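Local coordinates for beta-galactosidase (Marinomonas sp. ef1, PDB 6Y2K), which probably hydrolyses terminal beta-galactose residues from beta-galactosides such as lactose, as a cold-active hexameric glycoside hydrolase of family GH42, at residues Q427-A432 with K547-Q552; L414-D419 with Y433-W438; Q534-G539 with K562-N567. All blocks are in the same frame, centred on the assembly; numbering follows the deposited sequence. Where two conformers were deposited one is given.

How the contacts relate
All three contacts lie in the trimerisation domain of the GH42 enzyme, which follows the TIM barrel. Contact 2 closes first along the chain. Contact 1 interleaves with both others: its first segment falls between the two of contact 2, and its second between the two of contact 3. Contacts 1 and 2 have centres about 14 Å apart and touch through Tyr-433. The centres of contacts 1 and 3 are about 16 Å apart; hydrogen bonds between His-550 and Asp-563 and between Asn-567 and Glu-551 join them. Contacts 2 and 3 do not touch, but both reach one mixed sheet. Contact 1 meets a second subunit and contact 3 a third, so the domain faces two neighbours.

Contact 1 (Q427-A432 with K547-Q552); sequences QPQSRA and KHWHEQ
The indole of Trp-549 points its six-membered ring at the loop 427-432. Its CZ3 corner meets Gln-429 from the side. Gln-429 CB lies in the indole plane, 3.7 Å from Trp-549 CZ3. The Gln-429 side chain crosses the indole at about a right angle and bends at chi2 (62°). This bend takes its amide away from the ring, and its NE2 bonds to the carbonyl of Val-320 of a second subunit. At the other end of the indole, Trp-549 NE1 donates to Glu-551 OE2 over 2.9 Å. The acceptor is almost in the ring plane and uses its anti lone pair, which helps fix the rotation of the indole. Ala-432 approaches the imidazole of His-548 from above. Its CB sits 3.3 Å from His-548 CD2, over one face of the ring. The opposite face lies against Lys-547 CG. His-548 NE2 is bonded to Glu-531. Ser-430 CB packs 3.4 Å from His-548 O. Ser-430 OG bonds to Leu-529 O and weakly accepts Ala-432 N at 3.3 Å. The contact joins the loop after helix 418-426 to the corner at His-548 and Trp-549 that leads into strand 549-555. Its two segments meet by van der Waals packing, while their polar groups bond within a segment or elsewhere. The loop is thus packed on its own domain and bonded to the neighbouring subunit.

Contact 2 (L414-D419 with Y433-W438); sequences LMFDYD and YRYFFW
Segment 414-419 leaves strand 412-415 and turns into helix 418-426, with Asp-417 as N-cap. Segment 433-438 enters helix 435-448, with Arg-434 at the N-cap position. The backbones stay apart: the nearest CA atoms, of Phe-416 and Phe-436, are 8.8 Å from each other. Tyr-435 spans this gap. Its CG is anti to the backbone N (chi1 176°), and its phenol reaches the turn. Asp-417 N donates to Tyr-435 OH at 3.0 Å in a nearly straight bond of 164°. The same hydroxyl donates to a water that lies in the ring plane, 2.9 Å from Tyr-435 OH. Two bonds thus grip the phenol oxygen, one from Asp-417 N and one to the water, which itself donates to Met-415 O. Tyr-435 CE2 sits over one face of Phe-416, near the rim, 3.6 Å from Phe-416 CE2. The two rings are oblique, with planes 44° apart. Phe-436 CD2 adds a looser contact, 4.0 Å from Phe-416 CE2. Asp-417 OD2 caps Ala-420 N, while its OD1 bonds to Ser-458. Strand, turn and helix here are consistent with the alpha/beta, glutamine amidotransferase-like fold of GH42 trimerisation domains, in which parallel strands lead into helices packed on the sheet.

Contact 3 (Q534-G539 with K562-N567); sequences QPAVSG and KDDGGN
Strands 536-538 and 559-563 run antiparallel as neighbours in the mixed sheet, and Ser-538 with Lys-562 forms a hydrogen-bonded pair. Ser-538 N donates to Lys-562 O at 3.0 Å, nearly along the C=O axis. Lys-562 N returns a bond of 2.8 Å to Ser-538 O, in the carbonyl plane. Beyond this pair the second strand bends into a type I beta turn from Asp-563 to Gly-566. Water fills in where the strands part. One water donates to Ala-536 O at 2.6 Å and accepts Asp-564 N, so it bridges the two segments. Ala-536 O also receives a CA-H...O contact from Asp-563. A second water donates to Asp-564 OD1 and is 2.6 Å from Ser-538 OG; its bond to Lys-562 O is weak. Ser-538 OG takes the crowded position between N and the carbonyl carbon (chi1 60°). Asp-564 CG lies anti to its carbonyl carbon, and its carboxylate comes alongside the methyl of Ala-536, with OD1 3.9 Å from Ala-536 CB. Val-537 points to the same face as Asp-563 and packs on Leu-546 of strand 544-547. Lys-562 leaves on the face of Ser-538, where Tyr-604 and Tyr-605 of a third subunit pack against these two residues. Gly-539 has backbone angles that call for glycine, since a CB there would be jammed against the carbonyl O of Ser-538. Gly-566 N closes the turn on Asp-563 O at 2.9 Å, and the Asp-563 carboxylate ties down Asn-567 just after it. Its OD2 bonds to His-550 and weakly to Asn-567 ND2. Its OD1 accepts Asn-567 N at 2.9 Å, met from above the carboxylate plane.

Contact 1 (Q427-A432 with K547-Q552)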
loop_
_atom_site.group_PDB
_atom_site.type_symbol
_atom_site.label_atom_id
_atom_site.label_comp_id
_atom_site.label_asym_id
_atom_site.label_seq_id
_atom_site.Cartn_x
_atom_site.Cartn_y
_atom_site.Cartn_z
ATOM N N GLN A 427 -22.248 12.933 26.876
ATOM C CA GLN A 427 -21.939 13.783 25.708
ATOM C C GLN A 427 -20.426 13.807 25.479
ATOM O O GLN A 427 -19.722 14.681 26.005
ATOM C CB GLN A 427 -22.477 15.212 25.876
ATOM C CG GLN A 427 -23.996 15.310 25.839
ATOM C CD GLN A 427 -24.503 16.729 25.601
ATOM O OE1 GLN A 427 -23.816 17.712 25.916
ATOM N NE2 GLN A 427 -25.710 16.844 25.038
ATOM N N PRO A 428 -19.914 12.827 24.710
ATOM C CA PRO A 428 -18.481 12.823 24.411
ATOM C C PRO A 428 -18.067 13.979 23.512
ATOM O O PRO A 428 -16.910 14.407 23.586
ATOM C CB PRO A 428 -18.265 11.461 23.731
ATOM C CG PRO A 428 -19.579 11.128 23.133
ATOM C CD PRO A 428 -20.606 11.680 24.091
ATOM N N GLN A 429 -18.993 14.448 22.665
ATOM C CA GLN A 429 -18.856 15.667 21.853
ATOM C C GLN A 429 -17.919 15.499 20.636
ATOM O O GLN A 429 -18.183 16.096 19.579
ATOM C CB GLN A 429 -18.538 16.895 22.728
ATOM C CG GLN A 429 -18.337 18.218 21.997
ATOM C CD GLN A 429 -19.552 18.706 21.225
ATOM O OE1 GLN A 429 -20.693 18.312 21.494
ATOM N NE2 GLN A 429 -19.313 19.611 20.271
ATOM N N SER A 430 -16.846 14.716 20.780
ATOM C CA SER A 430 -16.256 13.985 19.658
ATOM C C SER A 430 -16.475 12.503 19.923
ATOM O O SER A 430 -16.150 12.028 21.019
ATOM C CB SER A 430 -14.754 14.239 19.530
ATOM O OG SER A 430 -14.187 13.334 18.596
ATOM N N ARG A 431 -16.984 11.771 18.929
ATOM C CA ARG A 431 -17.237 10.339 19.098
ATOM C C ARG A 431 -15.935 9.548 19.332
ATOM O O ARG A 431 -15.967 8.448 19.886
ATOM C CB ARG A 431 -18.013 9.777 17.899
ATOM C CG ARG A 431 -18.557 8.372 18.121
ATOM C CD ARG A 431 -19.639 8.019 17.114
ATOM N NE ARG A 431 -20.820 8.857 17.291
ATOM C CZ ARG A 431 -21.892 8.815 16.515
ATOM N NH1 ARG A 431 -21.947 7.961 15.500
ATOM N NH2 ARG A 431 -22.908 9.631 16.755
ATOM N N ALA A 432 -14.797 10.104 18.918
ATOM C CA ALA A 432 -13.494 9.475 19.158
ATOM C C ALA A 432 -12.985 9.641 20.602
ATOM O O ALA A 432 -12.001 9.005 20.975
ATOM C CB ALA A 432 -12.464 10.021 18.177
ATOM N N LYS A 547 -4.995 14.817 19.095
ATOM C CA LYS A 547 -6.149 14.193 18.457
ATOM C C LYS A 547 -7.400 14.322 19.315
ATOM O O LYS A 547 -7.310 14.524 20.526
ATOM C CB LYS A 547 -5.872 12.716 18.161
ATOM C CG LYS A 547 -5.421 11.890 19.354
ATOM C CD LYS A 547 -4.895 10.530 18.896
ATOM C CE LYS A 547 -4.441 9.671 20.076
ATOM N NZ LYS A 547 -4.134 8.273 19.638
ATOM N N HIS A 548 -8.558 14.255 18.662
ATOM C CA HIS A 548 -9.887 14.094 19.293
ATOM C C HIS A 548 -10.487 15.332 19.944
ATOM O O HIS A 548 -11.678 15.623 19.741
ATOM C CB HIS A 548 -9.920 12.931 20.312
ATOM C CG HIS A 548 -9.398 11.634 19.775
ATOM N ND1 HIS A 548 -8.829 10.673 20.584
ATOM C CD2 HIS A 548 -9.363 11.137 18.515
ATOM C CE1 HIS A 548 -8.461 9.643 19.843
ATOM N NE2 HIS A 548 -8.776 9.898 18.586
ATOM N N TRP A 549 -9.685 16.025 20.751
ATOM C CA TRP A 549 -10.142 17.130 21.581
ATOM C C TRP A 549 -9.075 18.228 21.597
ATOM O O TRP A 549 -7.924 17.973 21.920
ATOM C CB TRP A 549 -10.393 16.617 22.996
ATOM C CG TRP A 549 -11.178 17.548 23.841
ATOM C CD1 TRP A 549 -10.691 18.467 24.727
ATOM C CD2 TRP A 549 -12.598 17.662 23.884
ATOM N NE1 TRP A 549 -11.725 19.150 25.320
ATOM C CE2 TRP A 549 -12.909 18.672 24.822
ATOM C CE3 TRP A 549 -13.643 17.006 23.216
ATOM C CZ2 TRP A 549 -14.228 19.043 25.122
ATOM C CZ3 TRP A 549 -14.952 17.372 23.507
ATOM C CH2 TRP A 549 -15.234 18.388 24.456
ATOM N N HIS A 550 -9.487 19.441 21.241
ATOM C CA HIS A 550 -8.572 20.539 20.926
ATOM C C HIS A 550 -9.190 21.841 21.434
ATOM O O HIS A 550 -9.934 22.512 20.719
ATOM C CB HIS A 550 -8.329 20.540 19.399
ATOM C CG HIS A 550 -7.401 21.606 18.896
ATOM N ND1 HIS A 550 -7.554 22.181 17.652
ATOM C CD2 HIS A 550 -6.290 22.162 19.434
ATOM C CE1 HIS A 550 -6.591 23.066 17.456
ATOM N NE2 HIS A 550 -5.804 23.067 18.518
ATOM N N GLU A 551 -8.902 22.176 22.688
ATOM C CA GLU A 551 -9.483 23.374 23.312
ATOM C C GLU A 551 -8.804 24.637 22.818
ATOM O O GLU A 551 -7.579 24.689 22.744
ATOM C CB GLU A 551 -9.401 23.299 24.841
ATOM C CG GLU A 551 -10.367 22.290 25.428
ATOM C CD GLU A 551 -10.105 21.951 26.878
ATOM O OE1 GLU A 551 -9.221 22.579 27.518
ATOM O OE2 GLU A 551 -10.807 21.043 27.376
ATOM N N GLN A 552 -9.611 25.640 22.477
ATOM C CA GLN A 552 -9.138 26.973 22.112
ATOM C C GLN A 552 -9.095 27.793 23.404
ATOM O O GLN A 552 -10.151 28.070 23.992
ATOM C CB GLN A 552 -10.084 27.613 21.096
ATOM C CG GLN A 552 -9.682 29.013 20.650
ATOM C CD GLN A 552 -10.700 29.636 19.706
ATOM O OE1 GLN A 552 -11.029 29.062 18.657
ATOM N NE2 GLN A 552 -11.186 30.811 20.060
#

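Contact 2 (L414-D419 with Y433-W438)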
loop_
_atom_site.group_PDB
_atom_site.type_symbol
_atom_site.label_atom_id
_atom_site.label_comp_id
_atom_site.label_asym_id
_atom_site.label_seq_id
_atom_site.Cartn_x
_atom_site.Cartn_y
_atom_site.Cartn_z
ATOM N N LEU A 414 -3.275 9.128 39.837
ATOM C CA LEU A 414 -4.188 9.441 38.742
ATOM C C LEU A 414 -5.600 9.427 39.328
ATOM O O LEU A 414 -6.030 8.411 39.859
ATOM C CB LEU A 414 -4.043 8.390 37.642
ATOM C CG LEU A 414 -4.878 8.561 36.363
ATOM C CD1 LEU A 414 -4.222 7.814 35.213
ATOM C CD2 LEU A 414 -6.326 8.100 36.525
ATOM N N MET A 415 -6.309 10.548 39.255
ATOM C CA MET A 415 -7.658 10.651 39.830
ATOM C C MET A 415 -8.725 10.168 38.846
ATOM O O MET A 415 -8.920 10.787 37.786
ATOM C CB MET A 415 -7.955 12.097 40.241
ATOM C CG MET A 415 -9.306 12.313 40.920
ATOM S SD MET A 415 -9.483 13.982 41.585
ATOM C CE MET A 415 -8.419 13.844 43.020
ATOM N N PHE A 416 -9.412 9.081 39.213
ATOM C CA PHE A 416 -10.508 8.511 38.435
ATOM C C PHE A 416 -11.832 8.748 39.166
ATOM O O PHE A 416 -11.966 8.385 40.335
ATOM C CB PHE A 416 -10.292 7.010 38.241
ATOM C CG PHE A 416 -11.264 6.378 37.285
ATOM C CD1 PHE A 416 -12.494 5.902 37.734
ATOM C CD2 PHE A 416 -10.969 6.287 35.930
ATOM C CE1 PHE A 416 -13.397 5.329 36.857
ATOM C CE2 PHE A 416 -11.877 5.721 35.044
ATOM C CZ PHE A 416 -13.091 5.239 35.509
ATOM N N ASP A 417 -12.797 9.336 38.461
ATOM C CA ASP A 417 -14.085 9.718 39.027
ATOM C C ASP A 417 -15.205 9.102 38.177
ATOM O O ASP A 417 -15.371 9.474 37.017
ATOM C CB ASP A 417 -14.184 11.250 39.044
ATOM C CG ASP A 417 -15.318 11.760 39.909
ATOM O OD1 ASP A 417 -15.104 11.974 41.122
ATOM O OD2 ASP A 417 -16.419 11.972 39.366
ATOM N N TYR A 418 -15.965 8.162 38.752
ATOM C CA TYR A 418 -17.094 7.550 38.032
ATOM C C TYR A 418 -18.132 8.586 37.568
ATOM O O TYR A 418 -18.674 8.476 36.468
ATOM C CB TYR A 418 -17.749 6.436 38.859
ATOM C CG TYR A 418 -16.876 5.210 38.953
ATOM C CD1 TYR A 418 -16.907 4.229 37.960
ATOM C CD2 TYR A 418 -15.997 5.037 40.020
ATOM C CE1 TYR A 418 -16.091 3.107 38.035
ATOM C CE2 TYR A 418 -15.179 3.917 40.103
ATOM C CZ TYR A 418 -15.230 2.957 39.106
ATOM O OH TYR A 418 -14.413 1.853 39.183
ATOM N N ASP A 419 -18.366 9.611 38.380
ATOM C CA ASP A 419 -19.311 10.651 38.002
ATOM C C ASP A 419 -18.849 11.404 36.753
ATOM O O ASP A 419 -19.662 11.688 35.872
ATOM C CB ASP A 419 -19.581 11.619 39.158
ATOM C CG ASP A 419 -20.878 12.364 38.988
ATOM O OD1 ASP A 419 -21.938 11.745 39.228
ATOM O OD2 ASP A 419 -20.838 13.558 38.607
ATOM N N TYR A 433 -13.638 10.487 21.403
ATOM C CA TYR A 433 -13.237 10.727 22.789
ATOM C C TYR A 433 -14.002 9.817 23.749
ATOM O O TYR A 433 -15.225 9.753 23.704
ATOM C CB TYR A 433 -13.488 12.189 23.191
ATOM C CG TYR A 433 -13.058 12.495 24.619
ATOM C CD1 TYR A 433 -13.849 12.126 25.713
ATOM C CD2 TYR A 433 -11.842 13.130 24.878
ATOM C CE1 TYR A 433 -13.445 12.384 27.014
ATOM C CE2 TYR A 433 -11.427 13.400 26.180
ATOM C CZ TYR A 433 -12.232 13.025 27.247
ATOM O OH TYR A 433 -11.818 13.284 28.542
ATOM N N ARG A 434 -13.264 9.174 24.651
ATOM C CA ARG A 434 -13.834 8.374 25.717
ATOM C C ARG A 434 -13.022 8.603 26.995
ATOM O O ARG A 434 -11.803 8.446 26.979
ATOM C CB ARG A 434 -13.790 6.912 25.306
ATOM C CG ARG A 434 -14.831 6.052 25.969
ATOM C CD ARG A 434 -16.131 6.009 25.187
ATOM N NE ARG A 434 -16.833 4.762 25.453
ATOM C CZ ARG A 434 -16.778 3.691 24.668
ATOM N NH1 ARG A 434 -17.442 2.600 25.003
ATOM N NH2 ARG A 434 -16.076 3.713 23.546
ATOM N N TYR A 435 -13.688 8.986 28.084
ATOM C CA TYR A 435 -13.013 9.259 29.357
ATOM C C TYR A 435 -12.108 8.102 29.767
ATOM O O TYR A 435 -10.935 8.306 30.066
ATOM C CB TYR A 435 -14.032 9.510 30.456
ATOM C CG TYR A 435 -13.463 9.709 31.858
ATOM C CD1 TYR A 435 -12.743 10.850 32.181
ATOM C CD2 TYR A 435 -13.662 8.758 32.862
ATOM C CE1 TYR A 435 -12.242 11.055 33.464
ATOM C CE2 TYR A 435 -13.169 8.955 34.147
ATOM C CZ TYR A 435 -12.467 10.107 34.443
ATOM O OH TYR A 435 -11.974 10.326 35.709
ATOM N N PHE A 436 -12.659 6.897 29.769
ATOM C CA PHE A 436 -11.894 5.719 30.163
ATOM C C PHE A 436 -10.652 5.512 29.286
ATOM O O PHE A 436 -9.571 5.202 29.801
ATOM C CB PHE A 436 -12.765 4.455 30.150
ATOM C CG PHE A 436 -12.106 3.277 30.799
ATOM C CD1 PHE A 436 -11.186 2.505 30.102
ATOM C CD2 PHE A 436 -12.373 2.964 32.121
ATOM C CE1 PHE A 436 -10.563 1.432 30.710
ATOM C CE2 PHE A 436 -11.752 1.893 32.737
ATOM C CZ PHE A 436 -10.850 1.125 32.029
ATOM N N PHE A 437 -10.808 5.680 27.970
ATOM C CA PHE A 437 -9.689 5.499 27.038
ATOM C C PHE A 437 -8.585 6.515 27.357
ATOM O O PHE A 437 -7.409 6.166 27.398
ATOM C CB PHE A 437 -10.111 5.694 25.573
ATOM C CG PHE A 437 -11.037 4.638 25.014
ATOM C CD1 PHE A 437 -11.712 3.705 25.811
ATOM C CD2 PHE A 437 -11.303 4.644 23.644
ATOM C CE1 PHE A 437 -12.587 2.787 25.244
ATOM C CE2 PHE A 437 -12.175 3.726 23.078
ATOM C CZ PHE A 437 -12.818 2.798 23.881
ATOM N N TRP A 438 -8.977 7.767 27.561
ATOM C CA TRP A 438 -8.030 8.846 27.860
ATOM C C TRP A 438 -7.279 8.571 29.170
ATOM O O TRP A 438 -6.053 8.693 29.204
ATOM C CB TRP A 438 -8.752 10.200 27.898
ATOM C CG TRP A 438 -7.887 11.368 28.307
ATOM C CD1 TRP A 438 -8.079 12.170 29.381
ATOM C CD2 TRP A 438 -6.706 11.854 27.646
ATOM N NE1 TRP A 438 -7.098 13.129 29.448
ATOM C CE2 TRP A 438 -6.239 12.962 28.396
ATOM C CE3 TRP A 438 -5.994 11.461 26.504
ATOM C CZ2 TRP A 438 -5.090 13.697 28.031
ATOM C CZ3 TRP A 438 -4.847 12.184 26.141
ATOM C CH2 TRP A 438 -4.402 13.283 26.916
HETATM O O HOH W 1 -10.432 12.661 36.510
#

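Contact 3 (Q534-G539 with K562-N567)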
loop_
_atom_site.group_PDB
_atom_site.type_symbol
_atom_site.label_atom_id
_atom_site.label_comp_id
_atom_site.label_asym_id
_atom_site.label_seq_id
_atom_site.Cartn_x
_atom_site.Cartn_y
_atom_site.Cartn_z
ATOM N N GLN A 534 -5.345 15.417 12.936
ATOM C CA GLN A 534 -4.524 15.421 14.139
ATOM C C GLN A 534 -3.508 16.572 14.064
ATOM O O GLN A 534 -2.396 16.398 13.553
ATOM C CB GLN A 534 -3.835 14.063 14.284
ATOM C CG GLN A 534 -4.832 12.928 14.465
ATOM C CD GLN A 534 -4.207 11.578 14.793
ATOM O OE1 GLN A 534 -3.022 11.480 15.129
ATOM N NE2 GLN A 534 -5.018 10.520 14.698
ATOM N N PRO A 535 -3.900 17.771 14.541
ATOM C CA PRO A 535 -3.037 18.959 14.460
ATOM C C PRO A 535 -1.642 18.804 15.081
ATOM O O PRO A 535 -1.482 18.107 16.101
ATOM C CB PRO A 535 -3.842 20.019 15.223
ATOM C CG PRO A 535 -5.261 19.618 15.019
ATOM C CD PRO A 535 -5.242 18.115 15.051
ATOM N N ALA A 536 -0.652 19.467 14.478
ATOM C CA ALA A 536 0.725 19.401 14.936
ATOM C C ALA A 536 0.901 20.213 16.223
ATOM O O ALA A 536 0.229 21.230 16.426
ATOM C CB ALA A 536 1.678 19.897 13.857
ATOM N N VAL A 537 1.782 19.720 17.084
ATOM C CA VAL A 537 2.117 20.331 18.362
ATOM C C VAL A 537 3.636 20.527 18.415
ATOM O O VAL A 537 4.389 19.685 17.929
ATOM C CB VAL A 537 1.646 19.436 19.530
ATOM C CG1 VAL A 537 2.074 20.000 20.880
ATOM C CG2 VAL A 537 0.131 19.271 19.483
ATOM N N SER A 538 4.063 21.645 18.999
ATOM C CA SER A 538 5.474 21.960 19.206
ATOM C C SER A 538 5.593 22.736 20.522
ATOM O O SER A 538 4.599 22.891 21.221
ATOM C CB SER A 538 6.012 22.767 18.021
ATOM O OG SER A 538 5.315 23.989 17.868
ATOM N N GLY A 539 6.789 23.199 20.876
ATOM C CA GLY A 539 6.967 23.983 22.099
ATOM C C GLY A 539 8.172 23.587 22.919
ATOM O O GLY A 539 8.973 22.749 22.500
ATOM N N LYS A 562 2.306 24.155 22.244
ATOM C CA LYS A 562 1.343 24.945 21.487
ATOM C C LYS A 562 1.077 24.300 20.134
ATOM O O LYS A 562 1.909 23.558 19.635
ATOM C CB LYS A 562 1.887 26.352 21.236
ATOM C CG LYS A 562 2.260 27.121 22.492
ATOM C CD LYS A 562 2.588 28.581 22.217
ATOM C CE LYS A 562 3.763 28.736 21.273
ATOM N NZ LYS A 562 4.446 30.044 21.477
ATOM N N ASP A 563 -0.066 24.609 19.529
ATOM C CA ASP A 563 -0.333 24.195 18.136
ATOM C C ASP A 563 0.311 25.173 17.138
ATOM O O ASP A 563 0.918 26.167 17.555
ATOM C CB ASP A 563 -1.832 23.949 17.883
ATOM C CG ASP A 563 -2.697 25.194 17.989
ATOM O OD1 ASP A 563 -2.226 26.337 17.769
ATOM O OD2 ASP A 563 -3.899 24.999 18.285
ATOM N N ASP A 564 0.190 24.899 15.838
ATOM C CA ASP A 564 0.827 25.758 14.811
ATOM C C ASP A 564 0.277 27.188 14.768
ATOM O O ASP A 564 0.996 28.102 14.361
ATOM C CB ASP A 564 0.731 25.146 13.401
ATOM C CG ASP A 564 1.749 24.021 13.154
ATOM O OD1 ASP A 564 2.590 23.690 14.025
ATOM O OD2 ASP A 564 1.697 23.463 12.039
ATOM N N GLY A 565 -0.972 27.379 15.191
ATOM C CA GLY A 565 -1.544 28.715 15.359
ATOM C C GLY A 565 -1.113 29.447 16.625
ATOM O O GLY A 565 -1.597 30.551 16.890
ATOM N N GLY A 566 -0.225 28.842 17.418
ATOM C CA GLY A 566 0.240 29.422 18.672
ATOM C C GLY A 566 -0.728 29.314 19.839
ATOM O O GLY A 566 -0.478 29.919 20.893
ATOM N N ASN A 567 -1.796 28.523 19.686
ATOM C CA ASN A 567 -2.822 28.359 20.733
ATOM C C ASN A 567 -2.268 27.431 21.816
ATOM O O ASN A 567 -1.622 26.436 21.501
ATOM C CB ASN A 567 -4.152 27.823 20.153
ATOM C CG ASN A 567 -5.129 27.306 21.219
ATOM O OD1 ASN A 567 -5.727 28.072 21.974
ATOM N ND2 ASN A 567 -5.323 25.996 21.243
HETATM O O HOH W 2 -1.198 22.624 14.780
HETATM O O HOH W 3 3.097 23.507 16.509
#